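Local coordinates for mandelate racemase/muconate lactonizing enzyme family protein (Bradyrhizobium sp. ORS 278, PDB 3TOY), which is of unknown specific function but belongs to the mandelate racemase/muconate lactonizing enzyme family, joining an N-terminal capping domain to a metal-binding barrel, at residues F75-L80 against A269-W274; P293-V298 against E325-V330; G50-G55 against L343-A348. All blocks are in the same frame, centred on the assembly; numbering follows the deposited sequence.

Contact 1 of 3, residues F75-L80 against A269-W274; sequences FAYTRL and AGENWW. With CA (calcium ion), chain E.
Tyr77, on a loop of the N-terminal capping domain, reaches Glu271 and Asn272 at a calcium site in the barrel, the one with Asp219 and Glu245, and most of this meeting is carried by water. The direct approach is loose: Tyr77 OH stands 3.6 Å from Asn272 OD1, with the ring and amide planes 50° apart. Two waters tie the phenol in more firmly. Water 1, which lies at the ring edge in its plane, sits 2.6 Å from Tyr77 OH and can donate to the backbone Glu271 O at 2.8 Å, though more acceptors surround it than it has protons. Water 2 is 3.0 Å from the same Tyr77 OH, gives a proton to Glu271 OE2 at 2.5 Å and takes one from Asn272 ND2 at 3.1 Å. Glu271 carries its CG between the backbone N and the carbonyl carbon (chi1 77°), and the chain then extends so that both OE1 (2.4 Å) and OE2 (2.6 Å) hold the calcium ion. OE2 thus serves metal and water together, which probably polarises water 2 and links the tyrosine to the metal's second shell. Asn272 is held by stronger partners outside, Lys297 NZ on OD1 and Glu246 OE2 on ND2. Behind the phenol, Phe75 CE2 lies over one face of the Tyr77 ring near its rim. The loop 75-80 runs from strand 69-75 to helix 82-95, while 269-274, with a type I turn at Gly270-Trp273, joins strand 267-269 to helix 275-285; Leu116 of the second subunit packs on both Tyr77 and Asn272.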
loop_
_atom_site.group_PDB
_atom_site.type_symbol
_atom_site.label_atom_id
_atom_site.label_comp_id
_atom_site.label_asym_id
_atom_site.label_seq_id
_atom_site.Cartn_x
_atom_site.Cartn_y
_atom_site.Cartn_z
ATOM N N PHE A 75 11.982 -38.062 10.935
ATOM C CA PHE A 75 11.126 -38.152 12.121
ATOM C C PHE A 75 9.712 -38.113 11.605
ATOM O O PHE A 75 9.351 -37.200 10.846
ATOM C CB PHE A 75 11.371 -36.980 13.077
ATOM C CG PHE A 75 10.382 -36.898 14.202
ATOM C CD1 PHE A 75 10.387 -37.839 15.227
ATOM C CD2 PHE A 75 9.435 -35.878 14.244
ATOM C CE1 PHE A 75 9.487 -37.753 16.253
ATOM C CE2 PHE A 75 8.527 -35.803 15.273
ATOM C CZ PHE A 75 8.547 -36.731 16.281
ATOM N N ALA A 76 8.901 -39.095 12.004
ATOM C CA ALA A 76 7.609 -39.289 11.377
ATOM C C ALA A 76 6.439 -38.753 12.194
ATOM O O ALA A 76 5.281 -38.865 11.764
ATOM C CB ALA A 76 7.405 -40.775 11.047
ATOM N N TYR A 77 6.741 -38.173 13.357
ATOM C CA TYR A 77 5.723 -37.621 14.251
ATOM C C TYR A 77 4.839 -38.651 14.953
ATOM O O TYR A 77 4.671 -38.588 16.165
ATOM C CB TYR A 77 4.834 -36.611 13.512
ATOM C CG TYR A 77 5.501 -35.252 13.354
ATOM C CD1 TYR A 77 5.421 -34.294 14.367
ATOM C CD2 TYR A 77 6.219 -34.940 12.209
ATOM C CE1 TYR A 77 6.041 -33.043 14.223
ATOM C CE2 TYR A 77 6.845 -33.687 12.064
ATOM C CZ TYR A 77 6.742 -32.758 13.073
ATOM O OH TYR A 77 7.358 -31.520 12.934
ATOM N N THR A 78 4.261 -39.565 14.178
ATOM C CA THR A 78 3.295 -40.553 14.695
ATOM C C THR A 78 3.508 -41.909 14.008
ATOM O O THR A 78 3.930 -41.961 12.857
ATOM C CB THR A 78 1.835 -40.073 14.506
ATOM O OG1 THR A 78 0.926 -41.103 14.911
ATOM C CG2 THR A 78 1.551 -39.714 13.042
ATOM N N ARG A 79 3.245 -43.015 14.706
ATOM C CA ARG A 79 3.500 -44.333 14.099
ATOM C C ARG A 79 2.595 -44.536 12.885
ATOM O O ARG A 79 2.927 -45.252 11.939
ATOM C CB ARG A 79 3.324 -45.468 15.122
ATOM C CG ARG A 79 1.901 -45.646 15.625
ATOM C CD ARG A 79 1.551 -47.125 15.836
ATOM N NE ARG A 79 2.301 -47.736 16.934
ATOM C CZ ARG A 79 3.228 -48.685 16.789
ATOM N NH1 ARG A 79 3.535 -49.158 15.584
ATOM N NH2 ARG A 79 3.844 -49.168 17.862
ATOM N N LEU A 80 1.449 -43.870 12.903
ATOM C CA LEU A 80 0.531 -43.896 11.778
ATOM C C LEU A 80 1.206 -43.535 10.440
ATOM O O LEU A 80 0.824 -44.037 9.384
ATOM C CB LEU A 80 -0.647 -42.971 12.087
ATOM C CG LEU A 80 -1.850 -42.927 11.165
ATOM C CD1 LEU A 80 -3.110 -42.645 11.991
ATOM C CD2 LEU A 80 -1.630 -41.861 10.105
ATOM N N ALA A 269 8.962 -19.382 13.142
ATOM C CA ALA A 269 8.048 -20.320 12.483
ATOM C C ALA A 269 8.784 -21.015 11.368
ATOM O O ALA A 269 9.937 -20.723 11.119
ATOM C CB ALA A 269 6.787 -19.598 11.943
ATOM N N GLY A 270 8.120 -21.930 10.677
ATOM C CA GLY A 270 8.736 -22.495 9.466
ATOM C C GLY A 270 8.970 -23.999 9.472
ATOM O O GLY A 270 9.171 -24.603 8.412
ATOM N N GLU A 271 8.897 -24.622 10.639
ATOM C CA GLU A 271 9.235 -26.058 10.689
ATOM C C GLU A 271 8.199 -26.903 9.974
ATOM O O GLU A 271 8.434 -28.079 9.707
ATOM C CB GLU A 271 9.366 -26.537 12.136
ATOM C CG GLU A 271 8.027 -26.759 12.861
ATOM C CD GLU A 271 8.219 -26.808 14.368
ATOM O OE1 GLU A 271 8.835 -25.879 14.915
ATOM O OE2 GLU A 271 7.750 -27.766 15.013
ATOM N N ASN A 272 7.036 -26.320 9.676
ATOM C CA ASN A 272 5.995 -27.063 8.994
ATOM C C ASN A 272 5.643 -26.586 7.576
ATOM O O ASN A 272 4.710 -27.128 6.954
ATOM C CB ASN A 272 4.742 -27.162 9.894
ATOM C CG ASN A 272 5.002 -28.023 11.105
ATOM O OD1 ASN A 272 5.530 -29.113 10.951
ATOM N ND2 ASN A 272 4.710 -27.522 12.304
ATOM N N TRP A 273 6.399 -25.618 7.049
ATOM C CA TRP A 273 6.162 -25.115 5.706
ATOM C C TRP A 273 6.851 -25.989 4.653
ATOM O O TRP A 273 7.893 -26.628 4.914
ATOM C CB TRP A 273 6.596 -23.645 5.558
ATOM C CG TRP A 273 5.902 -22.722 6.528
ATOM C CD1 TRP A 273 4.677 -22.913 7.100
ATOM C CD2 TRP A 273 6.371 -21.448 7.003
ATOM N NE1 TRP A 273 4.371 -21.847 7.929
ATOM C CE2 TRP A 273 5.389 -20.936 7.873
ATOM C CE3 TRP A 273 7.532 -20.689 6.774
ATOM C CZ2 TRP A 273 5.537 -19.720 8.545
ATOM C CZ3 TRP A 273 7.681 -19.453 7.454
ATOM C CH2 TRP A 273 6.691 -18.998 8.318
ATOM N N TRP A 274 6.272 -26.009 3.467
ATOM C CA TRP A 274 6.664 -26.975 2.423
ATOM C C TRP A 274 7.495 -26.341 1.317
ATOM O O TRP A 274 6.980 -25.516 0.562
ATOM C CB TRP A 274 5.396 -27.641 1.824
ATOM C CG TRP A 274 4.656 -28.429 2.857
ATOM C CD1 TRP A 274 3.513 -28.078 3.505
ATOM C CD2 TRP A 274 5.062 -29.704 3.404
ATOM N NE1 TRP A 274 3.178 -29.056 4.431
ATOM C CE2 TRP A 274 4.106 -30.071 4.364
ATOM C CE3 TRP A 274 6.148 -30.562 3.160
ATOM C CZ2 TRP A 274 4.199 -31.258 5.104
ATOM C CZ3 TRP A 274 6.242 -31.763 3.889
ATOM C CH2 TRP A 274 5.269 -32.093 4.841
HETATM CA CA CA E . 8.479 -26.515 17.217
HETATM O O HOH W 1 8.259 -30.705 10.650
HETATM O O HOH W 2 5.882 -29.405 14.479
HETATM O O HOH W 3 6.504 -25.440 16.906
HETATM O O HOH W 4 10.460 -27.843 17.792
#

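Contact 2 of 3, residues P293-V298 against E325-V330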
loop_
_atom_site.group_PDB
_atom_site.type_symbol
_atom_site.label_atom_id
_atom_site.label_comp_id
_atom_site.label_asym_id
_atom_site.label_seq_id
_atom_site.Cartn_x
_atom_site.Cartn_y
_atom_site.Cartn_z
ATOM N N PRO A 293 13.461 -23.840 9.060
ATOM C CA PRO A 293 12.990 -24.921 8.197
ATOM C C PRO A 293 13.365 -26.295 8.781
ATOM O O PRO A 293 14.330 -26.398 9.543
ATOM C CB PRO A 293 13.731 -24.684 6.880
ATOM C CG PRO A 293 14.213 -23.246 6.937
ATOM C CD PRO A 293 14.416 -22.937 8.382
ATOM N N ASP A 294 12.560 -27.297 8.440
ATOM C CA ASP A 294 12.823 -28.711 8.725
ATOM C C ASP A 294 13.342 -29.323 7.431
ATOM O O ASP A 294 12.702 -29.212 6.371
ATOM C CB ASP A 294 11.496 -29.372 9.126
ATOM C CG ASP A 294 11.664 -30.818 9.600
ATOM O OD1 ASP A 294 12.488 -31.559 9.000
ATOM O OD2 ASP A 294 10.966 -31.188 10.566
ATOM N N LEU A 295 14.510 -29.950 7.488
ATOM C CA LEU A 295 15.047 -30.559 6.285
ATOM C C LEU A 295 14.073 -31.565 5.662
ATOM O O LEU A 295 14.155 -31.810 4.470
ATOM C CB LEU A 295 16.404 -31.225 6.569
ATOM C CG LEU A 295 17.567 -30.236 6.659
ATOM C CD1 LEU A 295 18.772 -30.872 7.386
ATOM C CD2 LEU A 295 17.981 -29.735 5.289
ATOM N N MET A 296 13.173 -32.143 6.458
ATOM C CA MET A 296 12.208 -33.119 5.929
ATOM C C MET A 296 11.102 -32.463 5.115
ATOM O O MET A 296 10.403 -33.139 4.372
ATOM C CB MET A 296 11.474 -33.846 7.050
ATOM C CG MET A 296 12.290 -34.536 8.076
ATOM S SD MET A 296 11.104 -35.484 9.058
ATOM C CE MET A 296 10.313 -34.254 10.106
ATOM N N LYS A 297 10.893 -31.158 5.293
ATOM C CA LYS A 297 9.714 -30.511 4.652
ATOM C C LYS A 297 10.132 -29.392 3.697
ATOM O O LYS A 297 9.401 -29.037 2.766
ATOM C CB LYS A 297 8.779 -29.957 5.726
ATOM C CG LYS A 297 8.166 -31.031 6.608
ATOM C CD LYS A 297 7.049 -30.488 7.471
ATOM C CE LYS A 297 6.296 -31.611 8.186
ATOM N NZ LYS A 297 5.143 -31.122 9.000
ATOM N N VAL A 298 11.329 -28.873 3.907
ATOM C CA VAL A 298 11.890 -27.839 3.028
ATOM C C VAL A 298 12.453 -28.338 1.685
ATOM O O VAL A 298 12.816 -27.521 0.831
ATOM C CB VAL A 298 12.962 -27.018 3.783
ATOM C CG1 VAL A 298 14.290 -27.761 3.790
ATOM C CG2 VAL A 298 13.179 -25.646 3.113
ATOM N N GLU A 325 21.763 -33.764 13.065
ATOM C CA GLU A 325 22.965 -34.253 12.377
ATOM C C GLU A 325 23.152 -33.623 11.000
ATOM O O GLU A 325 24.261 -33.172 10.634
ATOM C CB GLU A 325 22.941 -35.790 12.287
ATOM C CG GLU A 325 22.752 -36.461 13.657
ATOM C CD GLU A 325 21.281 -36.646 14.058
ATOM O OE1 GLU A 325 20.368 -36.255 13.287
ATOM O OE2 GLU A 325 21.036 -37.188 15.153
ATOM N N ALA A 326 22.082 -33.619 10.216
ATOM C CA ALA A 326 22.133 -33.097 8.866
ATOM C C ALA A 326 22.103 -31.562 8.935
ATOM O O ALA A 326 22.727 -30.898 8.126
ATOM C CB ALA A 326 20.964 -33.621 8.044
ATOM N N SER A 327 21.381 -31.022 9.912
ATOM C CA SER A 327 21.320 -29.559 10.065
ATOM C C SER A 327 22.695 -28.947 10.269
ATOM O O SER A 327 22.985 -27.849 9.796
ATOM C CB SER A 327 20.392 -29.182 11.214
ATOM O OG SER A 327 19.064 -29.550 10.902
ATOM N N ALA A 328 23.560 -29.666 10.975
ATOM C CA ALA A 328 24.897 -29.181 11.239
ATOM C C ALA A 328 25.703 -29.008 9.964
ATOM O O ALA A 328 26.671 -28.281 9.947
ATOM C CB ALA A 328 25.607 -30.126 12.192
ATOM N N HIS A 329 25.302 -29.702 8.897
ATOM C CA HIS A 329 26.020 -29.601 7.635
ATOM C C HIS A 329 25.561 -28.438 6.757
ATOM O O HIS A 329 26.298 -28.014 5.867
ATOM C CB HIS A 329 25.908 -30.892 6.814
ATOM C CG HIS A 329 26.748 -32.016 7.337
ATOM N ND1 HIS A 329 28.010 -32.287 6.850
ATOM C CD2 HIS A 329 26.502 -32.942 8.294
ATOM C CE1 HIS A 329 28.510 -33.328 7.498
ATOM N NE2 HIS A 329 27.615 -33.750 8.375
ATOM N N VAL A 330 24.347 -27.931 6.981
ATOM C CA VAL A 330 23.865 -26.813 6.154
ATOM C C VAL A 330 23.921 -25.439 6.849
ATOM O O VAL A 330 24.111 -24.429 6.179
ATOM C CB VAL A 330 22.445 -27.059 5.560
ATOM C CG1 VAL A 330 22.518 -28.079 4.405
ATOM C CG2 VAL A 330 21.468 -27.488 6.645
HETATM O O HOH W 5 16.170 -29.787 9.862
#
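No ring lies between Leu295 and its partners Ala326, Ser327 and Val330; the flat groups here are the His329 imidazole and the Asp294 carboxylate. On the helix, the imidazole has Glu325 O at its edge, in plane, and both its nitrogens are bonded elsewhere, ND1 with Val147 N and NE2 with Lys364 O. On the loop, the Asp294 carboxylate takes Met296 N at OD1, 2.7 Å away with an N-H...O angle of 158°; the donor comes from the anti side and 28° out of the carboxylate plane. OD2 bonds with His321 ND1. Leucine branches make the contact itself. The side chain sets off toward the helix; with CG anti to the carbonyl carbon (chi1 -78°) and the next torsion extended, Leu295 CD1 lies 3.6 Å from Ala326 CB and 3.6 Å from the backbone Ser327 N, while Leu295 CD2 comes only to 4.4 Å from Val330 CG2, a looser touch one turn further on. The loop that presents this leucine follows barrel strand 290-291 and opens with an Asx turn at Asp294, whose own carbonyl O also receives Lys297 N and Val298 N, the latter at 2.8 Å. That curl turns the chain toward helix 300-314. Beside the methyl contact a polar bridge runs through water 5, which accepts from Leu295 N at 2.9 Å and donates to Ser327 OG at 3.1 Å. The hydroxyl's stronger tie is to Leu323 O, just ahead of the helix, and Ile322 O is a further partner. Trp304 of helix 300-314 and Met132 of helix 122-142 also pack on Leu295, and Trp304 touches Val330 as well.

Contact 3 of 3, residues G50-G55 against L343-A348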
loop_
_atom_site.group_PDB
_atom_site.type_symbol
_atom_site.label_atom_id
_atom_site.label_comp_id
_atom_site.label_asym_id
_atom_site.label_seq_id
_atom_site.Cartn_x
_atom_site.Cartn_y
_atom_site.Cartn_z
ATOM N N GLY A 50 -0.518 -32.894 22.481
ATOM C CA GLY A 50 -0.351 -34.272 22.915
ATOM C C GLY A 50 1.026 -34.490 23.488
ATOM O O GLY A 50 1.654 -33.566 24.013
ATOM N N VAL A 51 1.505 -35.718 23.386
ATOM C CA VAL A 51 2.794 -36.052 23.955
ATOM C C VAL A 51 3.565 -36.866 22.936
ATOM O O VAL A 51 3.013 -37.764 22.312
ATOM C CB VAL A 51 2.639 -36.856 25.276
ATOM C CG1 VAL A 51 4.001 -37.212 25.846
ATOM C CG2 VAL A 51 1.840 -36.060 26.296
ATOM N N ILE A 52 4.827 -36.515 22.734
ATOM C CA ILE A 52 5.723 -37.347 21.950
ATOM C C ILE A 52 6.568 -38.089 22.984
ATOM O O ILE A 52 7.356 -37.476 23.704
ATOM C CB ILE A 52 6.605 -36.501 20.995
ATOM C CG1 ILE A 52 5.750 -35.879 19.882
ATOM C CG2 ILE A 52 7.717 -37.337 20.386
ATOM C CD1 ILE A 52 6.487 -34.842 19.044
ATOM N N ASP A 53 6.368 -39.395 23.094
ATOM C CA ASP A 53 7.063 -40.176 24.123
ATOM C C ASP A 53 7.969 -41.259 23.536
ATOM O O ASP A 53 8.483 -42.111 24.261
ATOM C CB ASP A 53 6.051 -40.804 25.070
ATOM C CG ASP A 53 4.981 -41.568 24.336
ATOM O OD1 ASP A 53 5.233 -41.996 23.188
ATOM O OD2 ASP A 53 3.884 -41.739 24.901
ATOM N N SER A 54 8.159 -41.218 22.223
ATOM C CA SER A 54 9.030 -42.154 21.534
ATOM C C SER A 54 9.455 -41.498 20.234
ATOM O O SER A 54 8.992 -40.398 19.908
ATOM C CB SER A 54 8.283 -43.447 21.232
ATOM O OG SER A 54 7.216 -43.185 20.339
ATOM N N GLY A 55 10.317 -42.169 19.481
ATOM C CA GLY A 55 10.785 -41.617 18.211
ATOM C C GLY A 55 10.458 -42.495 17.020
ATOM O O GLY A 55 11.247 -43.380 16.660
ATOM N N LEU A 343 17.317 -31.858 19.522
ATOM C CA LEU A 343 16.334 -32.818 20.020
ATOM C C LEU A 343 16.742 -34.143 19.383
ATOM O O LEU A 343 16.654 -34.308 18.171
ATOM C CB LEU A 343 14.919 -32.414 19.605
ATOM C CG LEU A 343 13.708 -33.225 20.076
ATOM C CD1 LEU A 343 13.885 -33.766 21.478
ATOM C CD2 LEU A 343 12.446 -32.369 19.981
ATOM N N ASP A 344 17.207 -35.083 20.202
ATOM C CA ASP A 344 17.897 -36.259 19.681
ATOM C C ASP A 344 16.990 -37.489 19.605
ATOM O O ASP A 344 16.922 -38.276 20.554
ATOM C CB ASP A 344 19.122 -36.548 20.561
ATOM C CG ASP A 344 20.055 -37.592 19.965
ATOM O OD1 ASP A 344 19.862 -38.006 18.805
ATOM O OD2 ASP A 344 21.004 -37.987 20.669
ATOM N N PHE A 345 16.304 -37.660 18.479
ATOM C CA PHE A 345 15.441 -38.825 18.289
ATOM C C PHE A 345 16.213 -40.040 17.773
ATOM O O PHE A 345 15.811 -41.185 18.018
ATOM C CB PHE A 345 14.318 -38.547 17.284
ATOM C CG PHE A 345 13.249 -37.603 17.781
ATOM C CD1 PHE A 345 12.416 -37.956 18.838
ATOM C CD2 PHE A 345 13.051 -36.377 17.151
ATOM C CE1 PHE A 345 11.427 -37.086 19.286
ATOM C CE2 PHE A 345 12.060 -35.498 17.580
ATOM C CZ PHE A 345 11.243 -35.850 18.646
ATOM N N ALA A 346 17.289 -39.791 17.038
ATOM C CA ALA A 346 17.964 -40.857 16.308
ATOM C C ALA A 346 19.216 -41.444 16.964
ATOM O O ALA A 346 19.798 -42.394 16.422
ATOM C CB ALA A 346 18.291 -40.402 14.888
ATOM N N GLY A 347 19.653 -40.886 18.094
ATOM C CA GLY A 347 20.942 -41.274 18.668
ATOM C C GLY A 347 21.014 -42.784 18.877
ATOM O O GLY A 347 22.028 -43.425 18.597
ATOM N N ALA A 348 19.911 -43.348 19.345
ATOM C CA ALA A 348 19.857 -44.763 19.682
ATOM C C ALA A 348 20.178 -45.668 18.495
ATOM O O ALA A 348 20.702 -46.773 18.679
ATOM C CB ALA A 348 18.500 -45.103 20.265
#
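Ile52 and Phe345 cross at about a right angle, the branched side chain of the capping-domain strand meeting the flat ring that comes from the barrel. The touching atoms are the isoleucine's gamma methyl and the CD1-CE1 bond of the phenyl: Ile52 CG2 lies 3.9 Å from Phe345 CE1. With CG1 turned away from the carbonyl carbon (chi1 -69°), the CG2 branch is the one opposite the backbone N, and it is this methyl that is offered to the ring. Along the same bond, the backbone takes over. Phe345 CD1 comes to 4.1 Å from Gly55 CA, and Phe345 CE1 to 4.2 Å from Ser54 O. Gly55 carries no side chain, so the ring can settle close to the main chain, and the CA atoms of Gly55 and Phe345 are 5.4 Å apart, the nearest such pair here. Meanwhile the Ser54 side chain is directed away, at a corner where the strand changes direction. The loop around the phenylalanine is held lightly from within, by a weak bond from Gly347 N to Asp344 OD1 at 3.0 Å. Firmer help comes from Thr39, whose OG1 is a hydrogen-bond partner of both Phe345 O and Gly55 O and so bridges the two segments. Strand 50-64 runs between strands 29-47 and 69-75 of the antiparallel sheet; the loop after barrel strand 340-342 lays Phe345 against it, where Leu57 touches the ring and Phe75 of strand 69-75 stacks on it.

Contacts 1 and 3 join the capping domain to the barrel beside a calcium site; contact 2 lies further back, within the barrel domain. Contact 1 supplies a metal ligand, Glu271, whose side chain is about 3 Å from a bound acetate ion; that of Ile52 in contact 3 is about 4 Å from a bound acetate and about 9 Å from calcium. In contact 2 the side chain of Ser327 is about 13 Å from calcium. Centres of contacts 1 and 2 are about 12 Å apart, with Trp274 CZ3 resting 3.4 Å from Lys297 CG. Phe75 CZ ties contact 1 to contact 3, 3.9 Å from Ile52 CD1. Contacts 2 and 3 approach through like charges, Glu325 OE2 and Asp344 OD1, at 3.9 Å.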